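Local coordinates for protein alpha-galactosidase (Lactobacillus brevis, PDB 3MI6) that probably hydrolyses terminal, non-reducing alpha-D-galactose residues from alpha-D-galactosides such as galactose oligosaccharides and galactomannans, as a member of glycosyl hydrolase family 36, at residues 330-335 with 360-365; 573-578 with 603-608; 596-601 with 631-636. All coordinates share one frame; numbering follows the deposited sequence.

All three contacts lie in the melibiase region of the chain. Contacts 1 and 2 are pairings within its eight-stranded parallel barrel. Contact 1 joins the first two strands, 333-335 and 363-366. Contact 2 joins the last two, 572-576 and 601-604. Their centres are about 10 Å apart, because strand 601-604 also pairs with strand 333-335 and closes the barrel. Contact 3 sits about 15 Å from the centre of each. It joins the turn after helix 590-597 to helix 630-635. Contact 1 is complete before contact 2 begins, whereas contacts 2 and 3 interleave along the chain. Together they connect the barrel's closing seam with helix 630-635, the second helix after the last strand.

Contact 1 (330-335 with 360-365)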
ATOM      1  N   ARG D 330       4.301  26.317  34.802  1.00 36.26           N
ATOM      2  CA  ARG D 330       4.120  27.562  34.085  1.00 36.08           C
ATOM      3  C   ARG D 330       2.749  28.180  34.262  1.00 37.16           C
ATOM      4  O   ARG D 330       1.723  27.493  34.230  1.00 38.33           O
ATOM      5  CB  ARG D 330       4.465  27.360  32.634  1.00 36.50           C
ATOM      6  CG  ARG D 330       5.949  27.340  32.516  1.00 41.92           C
ATOM      7  CD  ARG D 330       6.407  26.348  31.555  1.00 41.24           C
ATOM      8  NE  ARG D 330       7.489  25.547  32.089  1.00 36.62           N
ATOM      9  CZ  ARG D 330       8.452  25.082  31.322  1.00 38.56           C
ATOM     10  NH1 ARG D 330       8.454  25.400  30.039  1.00 41.76           N
ATOM     11  NH2 ARG D 330       9.400  24.316  31.818  1.00 40.97           N
ATOM     12  N   PRO D 331       2.729  29.496  34.455  1.00 36.40           N
ATOM     13  CA  PRO D 331       1.511  30.175  34.892  1.00 36.89           C
ATOM     14  C   PRO D 331       0.410  30.149  33.817  1.00 36.16           C
ATOM     15  O   PRO D 331       0.706  29.996  32.638  1.00 35.38           O
ATOM     16  CB  PRO D 331       2.005  31.598  35.151  1.00 36.81           C
ATOM     17  CG  PRO D 331       3.112  31.787  34.175  1.00 35.18           C
ATOM     18  CD  PRO D 331       3.798  30.440  34.097  1.00 36.42           C
ATOM     19  N   VAL D 332      -0.850  30.264  34.224  1.00 35.94           N
ATOM     20  CA  VAL D 332      -1.922  30.455  33.266  1.00 34.61           C
ATOM     21  C   VAL D 332      -1.953  31.930  32.880  1.00 37.45           C
ATOM     22  O   VAL D 332      -2.110  32.798  33.730  1.00 37.90           O
ATOM     23  CB  VAL D 332      -3.272  30.031  33.847  1.00 34.91           C
ATOM     24  CG1 VAL D 332      -4.390  30.303  32.849  1.00 34.89           C
ATOM     25  CG2 VAL D 332      -3.237  28.577  34.221  1.00 34.41           C
ATOM     26  N   LEU D 333      -1.783  32.225  31.599  1.00 36.59           N
ATOM     27  CA  LEU D 333      -1.665  33.610  31.188  1.00 36.85           C
ATOM     28  C   LEU D 333      -2.838  34.046  30.334  1.00 40.92           C
ATOM     29  O   LEU D 333      -3.594  33.218  29.831  1.00 41.54           O
ATOM     30  CB  LEU D 333      -0.374  33.819  30.415  1.00 37.68           C
ATOM     31  CG  LEU D 333      -0.248  33.085  29.078  1.00 37.32           C
ATOM     32  CD1 LEU D 333      -0.980  33.811  27.961  1.00 36.45           C
ATOM     33  CD2 LEU D 333       1.215  32.925  28.719  1.00 39.20           C
ATOM     34  N   ILE D 334      -2.991  35.354  30.179  1.00 42.26           N
ATOM     35  CA  ILE D 334      -3.900  35.892  29.183  1.00 42.10           C
ATOM     36  C   ILE D 334      -3.157  36.917  28.320  1.00 42.79           C
ATOM     37  O   ILE D 334      -2.331  37.659  28.812  1.00 42.36           O
ATOM     38  CB  ILE D 334      -5.162  36.488  29.812  1.00 41.89           C
ATOM     39  CG1 ILE D 334      -6.048  37.092  28.722  1.00 42.69           C
ATOM     40  CG2 ILE D 334      -4.806  37.525  30.856  1.00 41.86           C
ATOM     41  CD1 ILE D 334      -7.441  37.384  29.171  1.00 43.44           C
ATOM     42  N   ASN D 335      -3.445  36.919  27.024  1.00 47.10           N
ATOM     43  CA  ASN D 335      -2.738  37.729  26.041  1.00 47.70           C
ATOM     44  C   ASN D 335      -3.780  38.493  25.226  1.00 52.79           C
ATOM     45  O   ASN D 335      -4.755  37.890  24.749  1.00 50.62           O
ATOM     46  CB  ASN D 335      -1.907  36.795  25.150  1.00 48.56           C
ATOM     47  CG  ASN D 335      -1.053  37.530  24.125  1.00 53.53           C
ATOM     48  OD1 ASN D 335      -1.423  38.594  23.622  1.00 55.09           O
ATOM     49  ND2 ASN D 335       0.094  36.941  23.794  1.00 50.21           N
ATOM     50  N   GLY D 360      -9.201  33.696  37.961  1.00 47.73           N
ATOM     51  CA  GLY D 360      -8.127  32.927  38.556  1.00 43.68           C
ATOM     52  C   GLY D 360      -6.886  32.883  37.693  1.00 42.87           C
ATOM     53  O   GLY D 360      -5.952  32.131  37.982  1.00 42.41           O
ATOM     54  N   ILE D 361      -6.875  33.685  36.632  1.00 41.82           N
ATOM     55  CA  ILE D 361      -5.725  33.752  35.733  1.00 41.98           C
ATOM     56  C   ILE D 361      -4.524  34.357  36.464  1.00 42.78           C
ATOM     57  O   ILE D 361      -4.694  35.179  37.359  1.00 44.63           O
ATOM     58  CB  ILE D 361      -6.088  34.489  34.424  1.00 42.35           C
ATOM     59  CG1 ILE D 361      -7.028  33.603  33.599  1.00 38.67           C
ATOM     60  CG2 ILE D 361      -4.852  34.826  33.615  1.00 39.26           C
ATOM     61  CD1 ILE D 361      -7.566  34.258  32.372  1.00 40.69           C
ATOM     62  N   GLU D 362      -3.319  33.928  36.108  1.00 39.35           N
ATOM     63  CA  GLU D 362      -2.142  34.199  36.926  1.00 38.12           C
ATOM     64  C   GLU D 362      -1.156  35.214  36.370  1.00 44.02           C
ATOM     65  O   GLU D 362      -0.238  35.634  37.074  1.00 44.28           O
ATOM     66  CB  GLU D 362      -1.401  32.902  37.203  1.00 36.89           C
ATOM     67  CG  GLU D 362      -2.037  32.108  38.298  1.00 40.51           C
ATOM     68  CD  GLU D 362      -1.560  30.678  38.324  1.00 41.30           C
ATOM     69  OE1 GLU D 362      -1.014  30.231  37.290  1.00 40.43           O
ATOM     70  OE2 GLU D 362      -1.738  30.007  39.372  1.00 42.11           O
HETATM   71  N   MSE D 363      -1.340  35.609  35.115  1.00 45.30           N
HETATM   72  CA  MSE D 363      -0.375  36.475  34.446  1.00 45.22           C
HETATM   73  C   MSE D 363      -1.005  37.167  33.257  1.00 45.93           C
HETATM   74  O   MSE D 363      -1.763  36.556  32.505  1.00 46.20           O
HETATM   75  CB  MSE D 363       0.853  35.680  33.986  1.00 40.62           C
HETATM   76  CG  MSE D 363       1.767  36.459  33.066  1.00 43.12           C
HETATM   77 SE   MSE D 363       3.184  35.376  32.272  1.00 61.58          SE
HETATM   78  CE  MSE D 363       4.359  35.180  33.812  1.00 41.27           C
ATOM     79  N   PHE D 364      -0.694  38.449  33.088  1.00 47.34           N
ATOM     80  CA  PHE D 364      -1.170  39.191  31.936  1.00 45.90           C
ATOM     81  C   PHE D 364       0.016  39.496  31.043  1.00 43.06           C
ATOM     82  O   PHE D 364       1.071  39.861  31.536  1.00 44.78           O
ATOM     83  CB  PHE D 364      -1.875  40.481  32.358  1.00 48.22           C
ATOM     84  CG  PHE D 364      -2.382  41.278  31.204  1.00 48.85           C
ATOM     85  CD1 PHE D 364      -1.512  42.026  30.429  1.00 50.19           C
ATOM     86  CD2 PHE D 364      -3.709  41.263  30.874  1.00 48.09           C
ATOM     87  CE1 PHE D 364      -1.966  42.743  29.352  1.00 49.61           C
ATOM     88  CE2 PHE D 364      -4.164  41.982  29.799  1.00 52.46           C
ATOM     89  CZ  PHE D 364      -3.290  42.723  29.035  1.00 51.36           C
ATOM     90  N   VAL D 365      -0.166  39.320  29.735  1.00 42.13           N
ATOM     91  CA  VAL D 365       0.883  39.565  28.742  1.00 45.61           C
ATOM     92  C   VAL D 365       0.481  40.595  27.685  1.00 47.57           C
ATOM     93  O   VAL D 365      -0.268  40.280  26.762  1.00 47.29           O
ATOM     94  CB  VAL D 365       1.275  38.288  27.978  1.00 42.77           C
ATOM     95  CG1 VAL D 365       2.442  38.580  27.088  1.00 42.01           C
ATOM     96  CG2 VAL D 365       1.598  37.155  28.930  1.00 42.51           C
TER
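Val332 and Glu362 meet at the start of the first parallel strand pair of a TIM barrel. Strand 333-335 runs beside strand 363-365 at 23°, with Leu333 opposite Met363. The Glu362 side chain crosses that of Val332 obliquely. Glu362 CB lies 3.5 Å from Val332 O. CG stands beside its own backbone N (chi1 -79°), and the chain is extended beyond it. CD lies 4.2 Å from Val332 N. OE1 accepts a nearly straight hydrogen bond from Val332 N at 3.1 Å, on its anti side. The same oxygen forms a salt bridge with Arg630. OE2 has a long, weak ion pair with Lys627. An alanine at Glu362 would probably leave Val332 N without this acceptor and Arg630 without its carboxylate mate. Glu362 N bonds to Val332 O at 2.9 Å. Further along the strands, Ile334 N bonds to Met363 O, and Val365 N to Ile334 O. Ile334 and Ile361 cross at about a right angle, their CG2 methyls 3.9 Å apart. Asn335 OD1 caps Trp337 N, and its ND2 bonds to OD1 of Asp367, a predicted substrate-binding residue. On the Leu333 face, the selenomethionine Met363 bends at chi3, and its CE lies 3.6 Å from Pro331 CG.

Contact 2 (573-578 with 603-608); sequences GAHVSA and GYELDI
The last beta-alpha-beta unit of the TIM barrel brings strand 572-576 beside strand 601-604, with helix 590-597 as the crossover. His575 and Glu605 meet here by a His-carboxylate hydrogen bond. His575 ND1 donates to Glu605 OE1 at 2.5 Å. The oxygen uses its anti lone pair and lies near the imidazole plane. The carboxylate is turned 66° from the ring. With Glu605 CG anti to its backbone N (chi1 -160°) and the chain extended beyond, the carboxylate reaches the ND1 edge of the imidazole. The nearest side-chain atoms of Glu605 and Lys477 are about 5 Å apart; Lys477 is predicted to bind substrate. Gly603 CA lies close beside the imidazole, 3.5 Å from His575 CD2. Two backbone bonds join the two segments: Val576 N to Gly603 O, and Glu605 N to Val576 O at 3.2 Å. Val576 and Tyr604 point the same way, side by side. Val576 CB lies 3.7 Å from Tyr604 CE1, while Tyr604 OH bonds to Gln622. Past the strands, Leu606 packs against the 577-578 backbone. Its CD1 is 3.9 Å from Ser577 O, and its CB is 4.1 Å from Ala578 CB.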
ATOM      1  N   GLY D 573       3.312  26.238  24.246  1.00 36.15           N
ATOM      2  CA  GLY D 573       2.269  27.163  24.641  1.00 37.83           C
ATOM      3  C   GLY D 573       0.989  26.792  23.898  1.00 36.33           C
ATOM      4  O   GLY D 573       1.054  26.324  22.772  1.00 33.59           O
ATOM      5  N   ALA D 574      -0.164  26.991  24.527  1.00 35.40           N
ATOM      6  CA  ALA D 574      -1.447  26.772  23.872  1.00 33.64           C
ATOM      7  C   ALA D 574      -2.511  27.667  24.488  1.00 35.02           C
ATOM      8  O   ALA D 574      -2.776  27.572  25.672  1.00 36.28           O
ATOM      9  CB  ALA D 574      -1.857  25.328  24.000  1.00 31.60           C
ATOM     10  N   HIS D 575      -3.126  28.537  23.698  1.00 36.97           N
ATOM     11  CA  HIS D 575      -4.158  29.418  24.245  1.00 38.22           C
ATOM     12  C   HIS D 575      -5.566  29.045  23.755  1.00 35.80           C
ATOM     13  O   HIS D 575      -5.754  28.689  22.603  1.00 36.49           O
ATOM     14  CB  HIS D 575      -3.874  30.884  23.903  1.00 37.57           C
ATOM     15  CG  HIS D 575      -2.514  31.365  24.310  1.00 40.03           C
ATOM     16  ND1 HIS D 575      -1.972  32.545  23.837  1.00 43.40           N
ATOM     17  CD2 HIS D 575      -1.592  30.843  25.153  1.00 40.38           C
ATOM     18  CE1 HIS D 575      -0.772  32.722  24.360  1.00 41.20           C
ATOM     19  NE2 HIS D 575      -0.517  31.706  25.165  1.00 42.00           N
ATOM     20  N   VAL D 576      -6.555  29.143  24.632  1.00 34.24           N
ATOM     21  CA  VAL D 576      -7.946  29.041  24.217  1.00 35.72           C
ATOM     22  C   VAL D 576      -8.339  30.323  23.505  1.00 39.02           C
ATOM     23  O   VAL D 576      -8.262  31.399  24.091  1.00 37.72           O
ATOM     24  CB  VAL D 576      -8.882  28.886  25.420  1.00 36.89           C
ATOM     25  CG1 VAL D 576     -10.336  29.056  24.986  1.00 34.52           C
ATOM     26  CG2 VAL D 576      -8.646  27.541  26.122  1.00 34.36           C
ATOM     27  N   SER D 577      -8.763  30.218  22.245  1.00 39.16           N
ATOM     28  CA  SER D 577      -9.042  31.419  21.456  1.00 39.74           C
ATOM     29  C   SER D 577     -10.514  31.617  21.120  1.00 39.01           C
ATOM     30  O   SER D 577     -11.357  30.795  21.445  1.00 38.64           O
ATOM     31  CB  SER D 577      -8.209  31.442  20.180  1.00 38.23           C
ATOM     32  OG  SER D 577      -8.661  30.456  19.283  1.00 39.74           O
ATOM     33  N   ALA D 578     -10.817  32.735  20.480  1.00 40.61           N
ATOM     34  CA  ALA D 578     -12.201  33.061  20.172  1.00 40.33           C
ATOM     35  C   ALA D 578     -12.685  32.348  18.912  1.00 40.75           C
ATOM     36  O   ALA D 578     -11.895  31.848  18.108  1.00 41.66           O
ATOM     37  CB  ALA D 578     -12.379  34.574  20.042  1.00 43.09           C
ATOM     38  N   GLY D 603      -3.329  28.978  28.338  1.00 36.10           N
ATOM     39  CA  GLY D 603      -3.296  30.424  28.229  1.00 36.07           C
ATOM     40  C   GLY D 603      -4.569  30.862  27.543  1.00 37.15           C
ATOM     41  O   GLY D 603      -5.238  30.047  26.918  1.00 38.29           O
ATOM     42  N   TYR D 604      -4.931  32.129  27.685  1.00 36.97           N
ATOM     43  CA  TYR D 604      -6.156  32.633  27.081  1.00 38.50           C
ATOM     44  C   TYR D 604      -5.857  33.831  26.227  1.00 40.20           C
ATOM     45  O   TYR D 604      -5.077  34.687  26.616  1.00 44.58           O
ATOM     46  CB  TYR D 604      -7.219  32.952  28.140  1.00 39.01           C
ATOM     47  CG  TYR D 604      -7.775  31.707  28.750  1.00 36.24           C
ATOM     48  CD1 TYR D 604      -8.976  31.172  28.308  1.00 37.33           C
ATOM     49  CD2 TYR D 604      -7.071  31.030  29.731  1.00 35.19           C
ATOM     50  CE1 TYR D 604      -9.484  29.987  28.851  1.00 37.20           C
ATOM     51  CE2 TYR D 604      -7.558  29.855  30.279  1.00 36.88           C
ATOM     52  CZ  TYR D 604      -8.766  29.339  29.836  1.00 36.12           C
ATOM     53  OH  TYR D 604      -9.242  28.180  30.380  1.00 33.81           O
ATOM     54  N   GLU D 605      -6.470  33.883  25.056  1.00 43.11           N
ATOM     55  CA  GLU D 605      -6.161  34.921  24.083  1.00 47.00           C
ATOM     56  C   GLU D 605      -7.452  35.469  23.500  1.00 48.27           C
ATOM     57  O   GLU D 605      -7.579  35.629  22.284  1.00 51.67           O
ATOM     58  CB  GLU D 605      -5.255  34.359  22.980  1.00 46.37           C
ATOM     59  CG  GLU D 605      -4.494  35.431  22.199  1.00 56.08           C
ATOM     60  CD  GLU D 605      -3.330  34.869  21.379  1.00 57.57           C
ATOM     61  OE1 GLU D 605      -2.661  33.912  21.837  1.00 53.44           O
ATOM     62  OE2 GLU D 605      -3.074  35.398  20.279  1.00 57.51           O
ATOM     63  N   LEU D 606      -8.420  35.729  24.376  1.00 44.98           N
ATOM     64  CA  LEU D 606      -9.706  36.259  23.945  1.00 47.51           C
ATOM     65  C   LEU D 606     -10.206  37.387  24.835  1.00 54.49           C
ATOM     66  O   LEU D 606      -9.809  37.503  25.991  1.00 52.91           O
ATOM     67  CB  LEU D 606     -10.757  35.153  23.813  1.00 46.47           C
ATOM     68  CG  LEU D 606     -11.525  34.480  24.950  1.00 46.50           C
ATOM     69  CD1 LEU D 606     -12.270  33.316  24.343  1.00 41.12           C
ATOM     70  CD2 LEU D 606     -10.626  33.987  26.028  1.00 44.38           C
ATOM     71  N   ASP D 607     -11.062  38.236  24.274  1.00 56.88           N
ATOM     72  CA  ASP D 607     -11.584  39.370  25.008  1.00 53.85           C
ATOM     73  C   ASP D 607     -12.628  38.900  26.003  1.00 54.79           C
ATOM     74  O   ASP D 607     -13.815  38.867  25.689  1.00 58.36           O
ATOM     75  CB  ASP D 607     -12.204  40.375  24.051  1.00 55.89           C
ATOM     76  CG  ASP D 607     -12.476  41.695  24.714  1.00 59.39           C
ATOM     77  OD1 ASP D 607     -12.300  41.768  25.948  1.00 58.15           O
ATOM     78  OD2 ASP D 607     -12.843  42.659  24.009  1.00 62.04           O
ATOM     79  N   ILE D 608     -12.185  38.530  27.200  1.00 55.05           N
ATOM     80  CA  ILE D 608     -13.089  38.003  28.220  1.00 55.10           C
ATOM     81  C   ILE D 608     -14.024  39.071  28.794  1.00 58.52           C
ATOM     82  O   ILE D 608     -15.004  38.740  29.462  1.00 58.86           O
ATOM     83  CB  ILE D 608     -12.325  37.310  29.359  1.00 52.07           C
ATOM     84  CG1 ILE D 608     -11.277  38.245  29.948  1.00 50.31           C
ATOM     85  CG2 ILE D 608     -11.649  36.061  28.859  1.00 49.37           C
ATOM     86  CD1 ILE D 608     -10.450  37.596  31.011  1.00 50.89           C
TER

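Contact 3 (596-601 with 631-636)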
ATOM      1  N   VAL D 596      -8.084  20.728  24.324  1.00 31.85           N
ATOM      2  CA  VAL D 596      -6.853  20.623  23.537  1.00 31.40           C
ATOM      3  C   VAL D 596      -5.728  21.474  24.158  1.00 30.33           C
ATOM      4  O   VAL D 596      -4.566  21.133  24.062  1.00 31.74           O
ATOM      5  CB  VAL D 596      -7.083  21.070  22.066  1.00 31.91           C
ATOM      6  CG1 VAL D 596      -5.820  20.943  21.256  1.00 28.39           C
ATOM      7  CG2 VAL D 596      -8.190  20.250  21.416  1.00 30.88           C
ATOM      8  N   ALA D 597      -6.068  22.568  24.824  1.00 30.98           N
ATOM      9  CA  ALA D 597      -5.041  23.451  25.379  1.00 31.19           C
ATOM     10  C   ALA D 597      -4.487  23.002  26.739  1.00 31.99           C
ATOM     11  O   ALA D 597      -3.403  23.429  27.137  1.00 32.13           O
ATOM     12  CB  ALA D 597      -5.524  24.908  25.434  1.00 28.92           C
ATOM     13  N   PHE D 598      -5.208  22.147  27.452  1.00 30.11           N
ATOM     14  CA  PHE D 598      -4.668  21.631  28.706  1.00 30.21           C
ATOM     15  C   PHE D 598      -3.372  20.874  28.470  1.00 33.79           C
ATOM     16  O   PHE D 598      -2.499  20.880  29.324  1.00 36.55           O
ATOM     17  CB  PHE D 598      -5.629  20.687  29.415  1.00 29.28           C
ATOM     18  CG  PHE D 598      -6.918  21.314  29.816  1.00 31.54           C
ATOM     19  CD1 PHE D 598      -6.981  22.650  30.146  1.00 30.63           C
ATOM     20  CD2 PHE D 598      -8.075  20.553  29.876  1.00 31.06           C
ATOM     21  CE1 PHE D 598      -8.169  23.213  30.514  1.00 32.01           C
ATOM     22  CE2 PHE D 598      -9.266  21.113  30.254  1.00 30.39           C
ATOM     23  CZ  PHE D 598      -9.317  22.440  30.571  1.00 33.44           C
ATOM     24  N   PHE D 599      -3.239  20.207  27.327  1.00 33.35           N
ATOM     25  CA  PHE D 599      -2.064  19.368  27.098  1.00 31.81           C
ATOM     26  C   PHE D 599      -0.866  20.175  26.584  1.00 33.52           C
ATOM     27  O   PHE D 599      -0.291  19.925  25.516  1.00 36.09           O
ATOM     28  CB  PHE D 599      -2.419  18.169  26.221  1.00 31.66           C
ATOM     29  CG  PHE D 599      -3.383  17.232  26.882  1.00 30.91           C
ATOM     30  CD1 PHE D 599      -4.739  17.531  26.924  1.00 30.61           C
ATOM     31  CD2 PHE D 599      -2.932  16.068  27.498  1.00 29.19           C
ATOM     32  CE1 PHE D 599      -5.633  16.679  27.533  1.00 30.87           C
ATOM     33  CE2 PHE D 599      -3.811  15.207  28.108  1.00 28.05           C
ATOM     34  CZ  PHE D 599      -5.168  15.507  28.130  1.00 31.80           C
ATOM     35  N   GLY D 600      -0.502  21.153  27.399  1.00 32.27           N
ATOM     36  CA  GLY D 600       0.585  22.049  27.113  1.00 33.18           C
ATOM     37  C   GLY D 600       0.517  23.094  28.197  1.00 34.45           C
ATOM     38  O   GLY D 600       0.111  22.820  29.327  1.00 33.62           O
ATOM     39  N   ASP D 601       0.886  24.310  27.841  1.00 36.27           N
ATOM     40  CA  ASP D 601       0.890  25.408  28.786  1.00 37.93           C
ATOM     41  C   ASP D 601      -0.285  26.343  28.502  1.00 36.79           C
ATOM     42  O   ASP D 601      -0.211  27.222  27.633  1.00 36.19           O
ATOM     43  CB  ASP D 601       2.249  26.117  28.745  1.00 37.00           C
ATOM     44  CG  ASP D 601       3.405  25.141  28.966  1.00 39.47           C
ATOM     45  OD1 ASP D 601       3.222  24.183  29.749  1.00 37.11           O
ATOM     46  OD2 ASP D 601       4.481  25.303  28.344  1.00 42.22           O
ATOM     47  N   GLN D 631       0.612  19.821  37.301  1.00 33.59           N
ATOM     48  CA  GLN D 631       1.823  19.004  37.296  1.00 32.70           C
ATOM     49  C   GLN D 631       1.688  17.823  36.332  1.00 34.16           C
ATOM     50  O   GLN D 631       2.635  17.442  35.617  1.00 32.34           O
ATOM     51  CB  GLN D 631       2.108  18.513  38.714  1.00 35.80           C
ATOM     52  CG  GLN D 631       3.468  17.864  38.920  1.00 39.38           C
ATOM     53  CD  GLN D 631       4.617  18.843  38.791  1.00 39.44           C
ATOM     54  OE1 GLN D 631       4.431  20.042  38.963  1.00 42.21           O
ATOM     55  NE2 GLN D 631       5.815  18.335  38.484  1.00 36.39           N
ATOM     56  N   LEU D 632       0.489  17.250  36.317  1.00 35.38           N
ATOM     57  CA  LEU D 632       0.172  16.122  35.453  1.00 32.48           C
ATOM     58  C   LEU D 632       0.167  16.549  33.973  1.00 30.96           C
ATOM     59  O   LEU D 632       0.820  15.936  33.125  1.00 28.03           O
ATOM     60  CB  LEU D 632      -1.188  15.568  35.867  1.00 29.79           C
ATOM     61  CG  LEU D 632      -1.676  14.283  35.207  1.00 33.04           C
ATOM     62  CD1 LEU D 632      -0.593  13.215  35.241  1.00 31.78           C
ATOM     63  CD2 LEU D 632      -2.958  13.778  35.862  1.00 34.56           C
ATOM     64  N   PHE D 633      -0.565  17.622  33.687  1.00 31.02           N
ATOM     65  CA  PHE D 633      -0.744  18.123  32.332  1.00 28.96           C
ATOM     66  C   PHE D 633       0.566  18.603  31.706  1.00 31.84           C
ATOM     67  O   PHE D 633       0.930  18.227  30.594  1.00 31.17           O
ATOM     68  CB  PHE D 633      -1.748  19.266  32.343  1.00 30.14           C
ATOM     69  CG  PHE D 633      -3.187  18.830  32.234  1.00 29.94           C
ATOM     70  CD1 PHE D 633      -3.596  17.990  31.223  1.00 28.51           C
ATOM     71  CD2 PHE D 633      -4.133  19.300  33.121  1.00 30.12           C
ATOM     72  CE1 PHE D 633      -4.905  17.608  31.112  1.00 27.63           C
ATOM     73  CE2 PHE D 633      -5.447  18.919  33.014  1.00 30.58           C
ATOM     74  CZ  PHE D 633      -5.831  18.073  32.010  1.00 31.21           C
ATOM     75  N   GLN D 634       1.291  19.430  32.437  1.00 34.19           N
ATOM     76  CA  GLN D 634       2.543  19.962  31.936  1.00 31.51           C
ATOM     77  C   GLN D 634       3.725  18.983  31.940  1.00 30.77           C
ATOM     78  O   GLN D 634       4.494  18.982  30.993  1.00 32.83           O
ATOM     79  CB  GLN D 634       2.895  21.248  32.681  1.00 32.11           C
ATOM     80  CG  GLN D 634       1.884  22.364  32.471  1.00 31.32           C
ATOM     81  CD  GLN D 634       2.281  23.603  33.233  1.00 36.67           C
ATOM     82  OE1 GLN D 634       3.218  23.558  34.032  1.00 38.62           O
ATOM     83  NE2 GLN D 634       1.598  24.718  32.987  1.00 35.50           N
ATOM     84  N   PHE D 635       3.884  18.154  32.974  1.00 29.87           N
ATOM     85  CA  PHE D 635       5.113  17.341  33.084  1.00 30.05           C
ATOM     86  C   PHE D 635       4.922  15.826  33.095  1.00 31.58           C
ATOM     87  O   PHE D 635       5.904  15.072  33.027  1.00 30.70           O
ATOM     88  CB  PHE D 635       5.961  17.755  34.295  1.00 28.30           C
ATOM     89  CG  PHE D 635       6.246  19.217  34.355  1.00 32.18           C
ATOM     90  CD1 PHE D 635       7.111  19.805  33.436  1.00 32.54           C
ATOM     91  CD2 PHE D 635       5.652  20.013  35.326  1.00 33.03           C
ATOM     92  CE1 PHE D 635       7.386  21.148  33.486  1.00 35.43           C
ATOM     93  CE2 PHE D 635       5.919  21.371  35.382  1.00 36.68           C
ATOM     94  CZ  PHE D 635       6.791  21.945  34.461  1.00 36.57           C
ATOM     95  N   GLY D 636       3.670  15.382  33.183  1.00 30.85           N
ATOM     96  CA  GLY D 636       3.364  13.965  33.138  1.00 29.13           C
ATOM     97  C   GLY D 636       3.854  13.282  31.881  1.00 29.50           C
ATOM     98  O   GLY D 636       3.993  13.905  30.835  1.00 32.17           O
TER
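An aromatic cluster of Phe598, Phe599 and Phe633 joins the turn between helix 590-597 and strand 601-604 to helix 630-635. This is packing at the N-terminal end of that TIM-barrel strand, away from the predicted active site. Phe633 is the shared member and meets its two partners in different ways. Phe598 CB sits over one face of the Phe633 ring in a CH-pi contact, 3.7 Å from its centroid. The two side chains lie alongside each other and point the same way, with their ring planes at 39°. Phe599 instead offers its face to the edge of Phe633. This is a T-shaped pair, with centroids 5.1 Å apart and planes at 82°. Phe633 CE1 does the touching, 3.7 Å from Phe599 CZ. Phe599 is the centre of an inverse gamma turn. Its ring also meets Trp654, and Ile665 of strand 663-670 touches both Phe599 and Phe633, linking the cluster to the C-terminal sheet. The backbone takes part too, with Phe598 O 3.5 Å from Phe633 CB. One helix position on, Gln634 is extended beyond CG, and its end comes near Gly600 and Asp601. Its NE2 bonds to Tyr626 OH and to Arg330 O. Its amide is turned 79° from the Asp601 carboxylate, and Asp601 OD1 lies 3.5 Å from Gln634 CG.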